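Local coordinates for hypothetical conserved protein (Geobacillus kaustophilus, PDB 2QYH) that is of unknown function but is probably a magnesium-dependent phosphatase of the haloacid dehalogenase-like hydrolase type, at residues K4-D9 against Y203-G208; V37-A42 against L57-F62. One frame throughout, in Å; residues are numbered along the deposited sequence.

Interaction 1 (K4-D9 against Y203-G208); sequences KIVFFD and YAFGDG
I5, F7 and D9 of one strand bond to Y203 and F205 of the next in a parallel pair. Y203 N donates to I5 O over 2.9 Å. F7 N then donates to Y203 O, also at 2.9 Å. F205 N binds F7 O, again at 2.9 Å. The last rung, D9 N to F205 O, is weak at 3.3 Å, so the ladder slackens toward the C-terminal ends.

The dense part is the face that carries V6, F8, Y203 and F205. F8 and F205 lie side by side and point the same way, their planes 31° apart. F8 CE1 sits over one face of the F205 ring, 3.7 Å from F205 CD2. In V6, CG1 is anti to the backbone N (chi1 -176°), and this methyl reaches F205 CE2 at 3.8 Å. The other methyl, CG2, rests 3.9 Å from Y203 CB. On the opposite face, the F7 and A204 side chains touch CB to CB, and F7 O also takes a CA-H...O contact from A204 CA. The F7 ring leads away from the partner strand.

The side-chain packing is looser at the start of the strands, near solvent. K4 is exposed, and its CB comes no nearer than 4.4 Å to Y203 CE2 of a partly exposed ring.

D9 opens a DxDx(T/V) pattern at the strand end, consistent with the active-site motif of HAD hydrolases. D9 OD1 forms a salt bridge with K184, and a bound glycerol lies near the D9 side chain. Strand 38-42 flanks strand 5-8, and strand 220-223 flanks strand 202-206. Helix 246-253 packs on F8 and F205 through I247.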
ATOM      1  N   LYS D   4      -4.663  17.515 -21.213  1.00 27.75           N
ATOM      2  CA  LYS D   4      -4.613  16.123 -21.641  1.00 27.75           C
ATOM      3  C   LYS D   4      -4.579  15.302 -20.363  1.00 26.75           C
ATOM      4  O   LYS D   4      -4.158  15.786 -19.318  1.00 26.75           O
ATOM      5  CB  LYS D   4      -3.356  15.856 -22.466  1.00 50.52           C
ATOM      6  CG  LYS D   4      -3.332  16.597 -23.785  1.00 52.52           C
ATOM      7  CD  LYS D   4      -1.916  16.760 -24.294  1.00 57.52           C
ATOM      8  CE  LYS D   4      -1.873  17.620 -25.548  1.00 61.52           C
ATOM      9  NZ  LYS D   4      -0.477  18.014 -25.911  1.00 64.52           N
ATOM     10  N   ILE D   5      -5.041  14.067 -20.433  1.00 28.39           N
ATOM     11  CA  ILE D   5      -5.031  13.215 -19.258  1.00 28.39           C
ATOM     12  C   ILE D   5      -4.727  11.802 -19.709  1.00 28.39           C
ATOM     13  O   ILE D   5      -5.108  11.403 -20.808  1.00 28.39           O
ATOM     14  CB  ILE D   5      -6.395  13.259 -18.519  1.00 21.36           C
ATOM     15  CG1 ILE D   5      -6.323  12.430 -17.234  1.00 20.36           C
ATOM     16  CG2 ILE D   5      -7.509  12.774 -19.435  1.00 20.36           C
ATOM     17  CD1 ILE D   5      -7.514  12.639 -16.301  1.00 20.36           C
ATOM     18  N   VAL D   6      -4.010  11.059 -18.879  1.00 25.09           N
ATOM     19  CA  VAL D   6      -3.672   9.680 -19.200  1.00 25.09           C
ATOM     20  C   VAL D   6      -4.133   8.797 -18.047  1.00 25.09           C
ATOM     21  O   VAL D   6      -3.825   9.071 -16.890  1.00 25.09           O
ATOM     22  CB  VAL D   6      -2.136   9.489 -19.399  1.00 22.48           C
ATOM     23  CG1 VAL D   6      -1.843   8.047 -19.826  1.00 21.48           C
ATOM     24  CG2 VAL D   6      -1.610  10.473 -20.438  1.00 21.48           C
ATOM     25  N   PHE D   7      -4.874   7.747 -18.376  1.00 28.34           N
ATOM     26  CA  PHE D   7      -5.381   6.799 -17.393  1.00 29.34           C
ATOM     27  C   PHE D   7      -4.570   5.505 -17.454  1.00 30.34           C
ATOM     28  O   PHE D   7      -4.177   5.070 -18.532  1.00 30.34           O
ATOM     29  CB  PHE D   7      -6.853   6.509 -17.675  1.00 25.60           C
ATOM     30  CG  PHE D   7      -7.767   7.627 -17.300  1.00 24.60           C
ATOM     31  CD1 PHE D   7      -8.281   7.715 -16.012  1.00 22.60           C
ATOM     32  CD2 PHE D   7      -8.107   8.608 -18.228  1.00 20.60           C
ATOM     33  CE1 PHE D   7      -9.127   8.770 -15.653  1.00 22.60           C
ATOM     34  CE2 PHE D   7      -8.948   9.664 -17.878  1.00 20.60           C
ATOM     35  CZ  PHE D   7      -9.458   9.745 -16.590  1.00 21.60           C
ATOM     36  N   PHE D   8      -4.327   4.893 -16.297  1.00 31.65           N
ATOM     37  CA  PHE D   8      -3.546   3.660 -16.223  1.00 32.65           C
ATOM     38  C   PHE D   8      -4.236   2.602 -15.388  1.00 33.65           C
ATOM     39  O   PHE D   8      -4.748   2.898 -14.314  1.00 33.65           O
ATOM     40  CB  PHE D   8      -2.190   3.918 -15.567  1.00 28.63           C
ATOM     41  CG  PHE D   8      -1.312   4.868 -16.317  1.00 28.63           C
ATOM     42  CD1 PHE D   8      -0.505   4.418 -17.360  1.00 28.63           C
ATOM     43  CD2 PHE D   8      -1.263   6.216 -15.964  1.00 28.63           C
ATOM     44  CE1 PHE D   8       0.344   5.301 -18.039  1.00 27.63           C
ATOM     45  CE2 PHE D   8      -0.425   7.099 -16.633  1.00 28.63           C
ATOM     46  CZ  PHE D   8       0.384   6.644 -17.672  1.00 29.63           C
ATOM     47  N   ASP D   9      -4.259   1.370 -15.878  1.00 28.39           N
ATOM     48  CA  ASP D   9      -4.821   0.282 -15.102  1.00 29.39           C
ATOM     49  C   ASP D   9      -3.603  -0.105 -14.264  1.00 28.39           C
ATOM     50  O   ASP D   9      -2.486   0.291 -14.601  1.00 29.39           O
ATOM     51  CB  ASP D   9      -5.252  -0.870 -16.008  1.00 62.61           C
ATOM     52  CG  ASP D   9      -5.836  -2.033 -15.229  1.00 64.61           C
ATOM     53  OD1 ASP D   9      -6.694  -1.785 -14.348  1.00 66.61           O
ATOM     54  OD2 ASP D   9      -5.440  -3.190 -15.501  1.00 69.61           O
ATOM     55  N   TYR D 203      -6.004   9.719 -22.994  1.00 27.20           N
ATOM     56  CA  TYR D 203      -5.203   8.543 -23.321  1.00 27.20           C
ATOM     57  C   TYR D 203      -5.396   7.495 -22.233  1.00 27.20           C
ATOM     58  O   TYR D 203      -5.747   7.830 -21.106  1.00 27.20           O
ATOM     59  CB  TYR D 203      -3.725   8.920 -23.372  1.00 28.82           C
ATOM     60  CG  TYR D 203      -3.394   9.980 -24.387  1.00 28.82           C
ATOM     61  CD1 TYR D 203      -2.814   9.644 -25.616  1.00 29.82           C
ATOM     62  CD2 TYR D 203      -3.690  11.317 -24.140  1.00 26.82           C
ATOM     63  CE1 TYR D 203      -2.528  10.620 -26.572  1.00 28.82           C
ATOM     64  CE2 TYR D 203      -3.412  12.301 -25.088  1.00 27.82           C
ATOM     65  CZ  TYR D 203      -2.836  11.945 -26.304  1.00 29.82           C
ATOM     66  OH  TYR D 203      -2.579  12.914 -27.247  1.00 29.82           O
ATOM     67  N   ALA D 204      -5.163   6.229 -22.561  1.00 33.19           N
ATOM     68  CA  ALA D 204      -5.282   5.159 -21.572  1.00 33.19           C
ATOM     69  C   ALA D 204      -4.360   3.992 -21.913  1.00 33.19           C
ATOM     70  O   ALA D 204      -4.158   3.674 -23.076  1.00 34.19           O
ATOM     71  CB  ALA D 204      -6.732   4.675 -21.476  1.00 16.62           C
ATOM     72  N   PHE D 205      -3.795   3.369 -20.887  1.00 30.37           N
ATOM     73  CA  PHE D 205      -2.914   2.216 -21.066  1.00 30.37           C
ATOM     74  C   PHE D 205      -3.540   1.030 -20.351  1.00 30.37           C
ATOM     75  O   PHE D 205      -3.813   1.097 -19.152  1.00 31.37           O
ATOM     76  CB  PHE D 205      -1.523   2.477 -20.471  1.00 23.47           C
ATOM     77  CG  PHE D 205      -0.671   3.389 -21.294  1.00 22.47           C
ATOM     78  CD1 PHE D 205       0.516   2.927 -21.856  1.00 22.47           C
ATOM     79  CD2 PHE D 205      -1.027   4.720 -21.477  1.00 21.47           C
ATOM     80  CE1 PHE D 205       1.345   3.785 -22.589  1.00 22.47           C
ATOM     81  CE2 PHE D 205      -0.213   5.584 -22.204  1.00 22.47           C
ATOM     82  CZ  PHE D 205       0.978   5.120 -22.762  1.00 23.47           C
ATOM     83  N   GLY D 206      -3.759  -0.056 -21.088  1.00 34.27           N
ATOM     84  CA  GLY D 206      -4.366  -1.238 -20.504  1.00 35.27           C
ATOM     85  C   GLY D 206      -3.697  -2.524 -20.938  1.00 36.27           C
ATOM     86  O   GLY D 206      -2.925  -2.548 -21.900  1.00 36.27           O
ATOM     87  N   ASP D 207      -4.030  -3.607 -20.246  1.00 40.82           N
ATOM     88  CA  ASP D 207      -3.431  -4.901 -20.515  1.00 41.82           C
ATOM     89  C   ASP D 207      -4.429  -6.055 -20.519  1.00 41.82           C
ATOM     90  O   ASP D 207      -4.253  -7.032 -21.241  1.00 42.82           O
ATOM     91  CB  ASP D 207      -2.353  -5.150 -19.461  1.00 44.24           C
ATOM     92  CG  ASP D 207      -1.835  -6.566 -19.470  1.00 47.24           C
ATOM     93  OD1 ASP D 207      -1.095  -6.931 -20.414  1.00 49.24           O
ATOM     94  OD2 ASP D 207      -2.175  -7.311 -18.524  1.00 49.24           O
ATOM     95  N   GLY D 208      -5.479  -5.952 -19.720  1.00 31.76           N
ATOM     96  CA  GLY D 208      -6.443  -7.035 -19.664  1.00 30.76           C
ATOM     97  C   GLY D 208      -7.773  -6.757 -20.322  1.00 30.76           C
ATOM     98  O   GLY D 208      -8.075  -5.629 -20.726  1.00 30.76           O
TER

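Interaction 2 (V37-A42 against L57-F62); sequences VYVAIA and LGIDSF
A beta-alpha-beta crossover joins I41 to F62: strand 38-42, helix 51-57 and parallel strand 62-64 follow one another, and this contact holds the loop that follows the helix against the first strand. I41 and F62 form a single parallel bridge. The backbone bond across it, I41 N to S61 O, is weak at 3.3 Å. Back along the chain from this bridge the segments diverge, with their touching parts 57° apart.

The main side-chain packing is made by I59 with V39 and I41. In I59, CG1 is anti to the carbonyl carbon, and chi2 of 174° extends the chain to CD1. That methyl lies 3.8 Å from V39 CG1. It also reaches I41 CG1, at 4.1 Å, and I59 CG2 touches the same I41 atom. The I59 side chain crosses both V39 and I41 at about a right angle, and all three are buried. An alanine here would probably open a gap beside V39 CG1 and I41 CG1, leaving both without this apolar partner.

A40 and S61 meet CB to CB at 3.9 Å. S61 OG serves a different neighbour, the backbone N of E73. The I41 and F62 side chains touch through their CB atoms, and the F62 ring then leads away to an edge-to-face pair with F50.

Where the backbones separate, a water bridges them. It donates to V39 O over 2.7 Å and accepts from D60 N at 3.1 Å. G58, with positive phi, is the first residue after helix 51-57 to leave helical geometry.

Strand 5-8 lies along the other edge of strand 38-42, with V39 on F8 and A40 on F7. V39 also touches L32 of helix 23-34, and strand 69-72 packs on S61 and F62.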
ATOM      1  N   VAL D  37       0.234  17.439 -17.917  1.00 25.51           N
ATOM      2  CA  VAL D  37      -0.671  16.370 -18.330  1.00 24.51           C
ATOM      3  C   VAL D  37      -1.176  15.659 -17.075  1.00 24.51           C
ATOM      4  O   VAL D  37      -0.394  15.316 -16.196  1.00 24.51           O
ATOM      5  CB  VAL D  37       0.042  15.349 -19.263  1.00 20.48           C
ATOM      6  CG1 VAL D  37      -0.904  14.207 -19.633  1.00 19.48           C
ATOM      7  CG2 VAL D  37       0.510  16.041 -20.518  1.00 18.48           C
ATOM      8  N   TYR D  38      -2.485  15.468 -16.979  1.00 23.26           N
ATOM      9  CA  TYR D  38      -3.056  14.801 -15.825  1.00 24.26           C
ATOM     10  C   TYR D  38      -2.791  13.301 -15.867  1.00 24.26           C
ATOM     11  O   TYR D  38      -2.883  12.670 -16.922  1.00 25.26           O
ATOM     12  CB  TYR D  38      -4.562  15.056 -15.749  1.00 26.65           C
ATOM     13  CG  TYR D  38      -4.925  16.475 -15.373  1.00 26.65           C
ATOM     14  CD1 TYR D  38      -4.204  17.160 -14.389  1.00 26.65           C
ATOM     15  CD2 TYR D  38      -5.998  17.133 -15.985  1.00 25.65           C
ATOM     16  CE1 TYR D  38      -4.543  18.471 -14.025  1.00 26.65           C
ATOM     17  CE2 TYR D  38      -6.345  18.438 -15.628  1.00 25.65           C
ATOM     18  CZ  TYR D  38      -5.610  19.101 -14.647  1.00 26.65           C
ATOM     19  OH  TYR D  38      -5.941  20.382 -14.288  1.00 26.65           O
ATOM     20  N   VAL D  39      -2.452  12.739 -14.713  1.00 21.51           N
ATOM     21  CA  VAL D  39      -2.181  11.318 -14.596  1.00 21.51           C
ATOM     22  C   VAL D  39      -3.152  10.721 -13.595  1.00 21.51           C
ATOM     23  O   VAL D  39      -3.257  11.183 -12.455  1.00 21.51           O
ATOM     24  CB  VAL D  39      -0.755  11.064 -14.105  1.00 21.78           C
ATOM     25  CG1 VAL D  39      -0.523   9.571 -13.919  1.00 23.78           C
ATOM     26  CG2 VAL D  39       0.232  11.634 -15.101  1.00 22.78           C
ATOM     27  N   ALA D  40      -3.865   9.690 -14.015  1.00 21.08           N
ATOM     28  CA  ALA D  40      -4.829   9.065 -13.127  1.00 21.08           C
ATOM     29  C   ALA D  40      -4.895   7.563 -13.337  1.00 22.08           C
ATOM     30  O   ALA D  40      -4.573   7.048 -14.413  1.00 22.08           O
ATOM     31  CB  ALA D  40      -6.211   9.684 -13.342  1.00 18.70           C
ATOM     32  N   ILE D  41      -5.307   6.865 -12.286  1.00 24.86           N
ATOM     33  CA  ILE D  41      -5.453   5.424 -12.331  1.00 24.86           C
ATOM     34  C   ILE D  41      -6.933   5.108 -12.529  1.00 25.86           C
ATOM     35  O   ILE D  41      -7.786   5.805 -11.997  1.00 25.86           O
ATOM     36  CB  ILE D  41      -4.979   4.792 -11.009  1.00 20.74           C
ATOM     37  CG1 ILE D  41      -3.451   4.847 -10.933  1.00 20.74           C
ATOM     38  CG2 ILE D  41      -5.515   3.363 -10.883  1.00 19.74           C
ATOM     39  CD1 ILE D  41      -2.864   4.341  -9.607  1.00 20.74           C
ATOM     40  N   ALA D  42      -7.239   4.084 -13.314  1.00 25.62           N
ATOM     41  CA  ALA D  42      -8.630   3.678 -13.524  1.00 25.62           C
ATOM     42  C   ALA D  42      -8.656   2.203 -13.172  1.00 26.62           C
ATOM     43  O   ALA D  42      -7.985   1.399 -13.817  1.00 27.62           O
ATOM     44  CB  ALA D  42      -9.050   3.883 -14.965  1.00 15.46           C
ATOM     45  N   LEU D  57       3.789   6.736  -6.870  1.00 29.21           N
ATOM     46  CA  LEU D  57       3.805   7.546  -8.079  1.00 28.21           C
ATOM     47  C   LEU D  57       3.266   8.961  -7.880  1.00 28.21           C
ATOM     48  O   LEU D  57       3.232   9.754  -8.821  1.00 28.21           O
ATOM     49  CB  LEU D  57       2.994   6.851  -9.175  1.00 21.13           C
ATOM     50  CG  LEU D  57       3.560   5.531  -9.708  1.00 22.13           C
ATOM     51  CD1 LEU D  57       2.583   4.895 -10.685  1.00 22.13           C
ATOM     52  CD2 LEU D  57       4.895   5.801 -10.391  1.00 23.13           C
ATOM     53  N   GLY D  58       2.847   9.277  -6.660  1.00 29.42           N
ATOM     54  CA  GLY D  58       2.302  10.591  -6.398  1.00 28.42           C
ATOM     55  C   GLY D  58       1.067  10.837  -7.252  1.00 29.42           C
ATOM     56  O   GLY D  58       0.879  11.925  -7.797  1.00 29.42           O
ATOM     57  N   ILE D  59       0.225   9.820  -7.380  1.00 35.01           N
ATOM     58  CA  ILE D  59      -0.993   9.932  -8.163  1.00 35.01           C
ATOM     59  C   ILE D  59      -2.162  10.120  -7.205  1.00 35.01           C
ATOM     60  O   ILE D  59      -2.466   9.232  -6.412  1.00 36.01           O
ATOM     61  CB  ILE D  59      -1.207   8.658  -9.011  1.00 26.49           C
ATOM     62  CG1 ILE D  59      -0.111   8.564 -10.081  1.00 26.49           C
ATOM     63  CG2 ILE D  59      -2.595   8.658  -9.625  1.00 26.49           C
ATOM     64  CD1 ILE D  59      -0.128   7.275 -10.902  1.00 26.49           C
ATOM     65  N   ASP D  60      -2.817  11.271  -7.260  1.00 31.41           N
ATOM     66  CA  ASP D  60      -3.937  11.509  -6.362  1.00 30.41           C
ATOM     67  C   ASP D  60      -5.256  11.745  -7.108  1.00 29.41           C
ATOM     68  O   ASP D  60      -6.181  12.361  -6.583  1.00 29.41           O
ATOM     69  CB  ASP D  60      -3.619  12.680  -5.428  1.00 32.54           C
ATOM     70  CG  ASP D  60      -3.474  13.993  -6.167  1.00 36.54           C
ATOM     71  OD1 ASP D  60      -3.413  13.974  -7.423  1.00 36.54           O
ATOM     72  OD2 ASP D  60      -3.418  15.046  -5.491  1.00 39.54           O
ATOM     73  N   SER D  61      -5.324  11.257  -8.343  1.00 21.99           N
ATOM     74  CA  SER D  61      -6.533  11.357  -9.157  1.00 21.99           C
ATOM     75  C   SER D  61      -6.808   9.948  -9.636  1.00 21.99           C
ATOM     76  O   SER D  61      -5.883   9.233 -10.009  1.00 20.99           O
ATOM     77  CB  SER D  61      -6.317  12.264 -10.357  1.00 26.79           C
ATOM     78  OG  SER D  61      -6.061  13.580  -9.932  1.00 27.79           O
ATOM     79  N   PHE D  62      -8.071   9.539  -9.629  1.00 27.61           N
ATOM     80  CA  PHE D  62      -8.389   8.192 -10.064  1.00 27.61           C
ATOM     81  C   PHE D  62      -9.870   7.885 -10.181  1.00 27.61           C
ATOM     82  O   PHE D  62     -10.724   8.611  -9.676  1.00 26.61           O
ATOM     83  CB  PHE D  62      -7.758   7.179  -9.105  1.00 26.31           C
ATOM     84  CG  PHE D  62      -8.133   7.389  -7.648  1.00 26.31           C
ATOM     85  CD1 PHE D  62      -7.304   8.120  -6.795  1.00 26.31           C
ATOM     86  CD2 PHE D  62      -9.315   6.857  -7.131  1.00 26.31           C
ATOM     87  CE1 PHE D  62      -7.643   8.316  -5.449  1.00 25.31           C
ATOM     88  CE2 PHE D  62      -9.665   7.048  -5.782  1.00 25.31           C
ATOM     89  CZ  PHE D  62      -8.824   7.780  -4.941  1.00 25.31           C
TER
HETATM   90  O   HOH W   1      -2.379  12.188 -10.137  1.00 32.28           O

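How the interactions relate
The two interactions share one mixed sheet, with centres about 10 Å apart. Strands 5-8 and 38-42 are neighbours in it, and the order across this part of the sheet is 62-64, 38-42, 5-8, 202-206. V6 N and F8 N probably bond to Y38 O and A40 O, which ties interaction 1 to interaction 2. Along the chain, both segments of interaction 2 fall between those of interaction 1. Interaction 2 is local, closing a short crossover through helix 51-57. Interaction 1 spans almost 200 residues, with the separate five-stranded antiparallel sheet formed in between. Together they build the middle of the parallel core. D9, at the end of strand 5-8, meets K184 from the start of helix 184-195, in what is probably the active site.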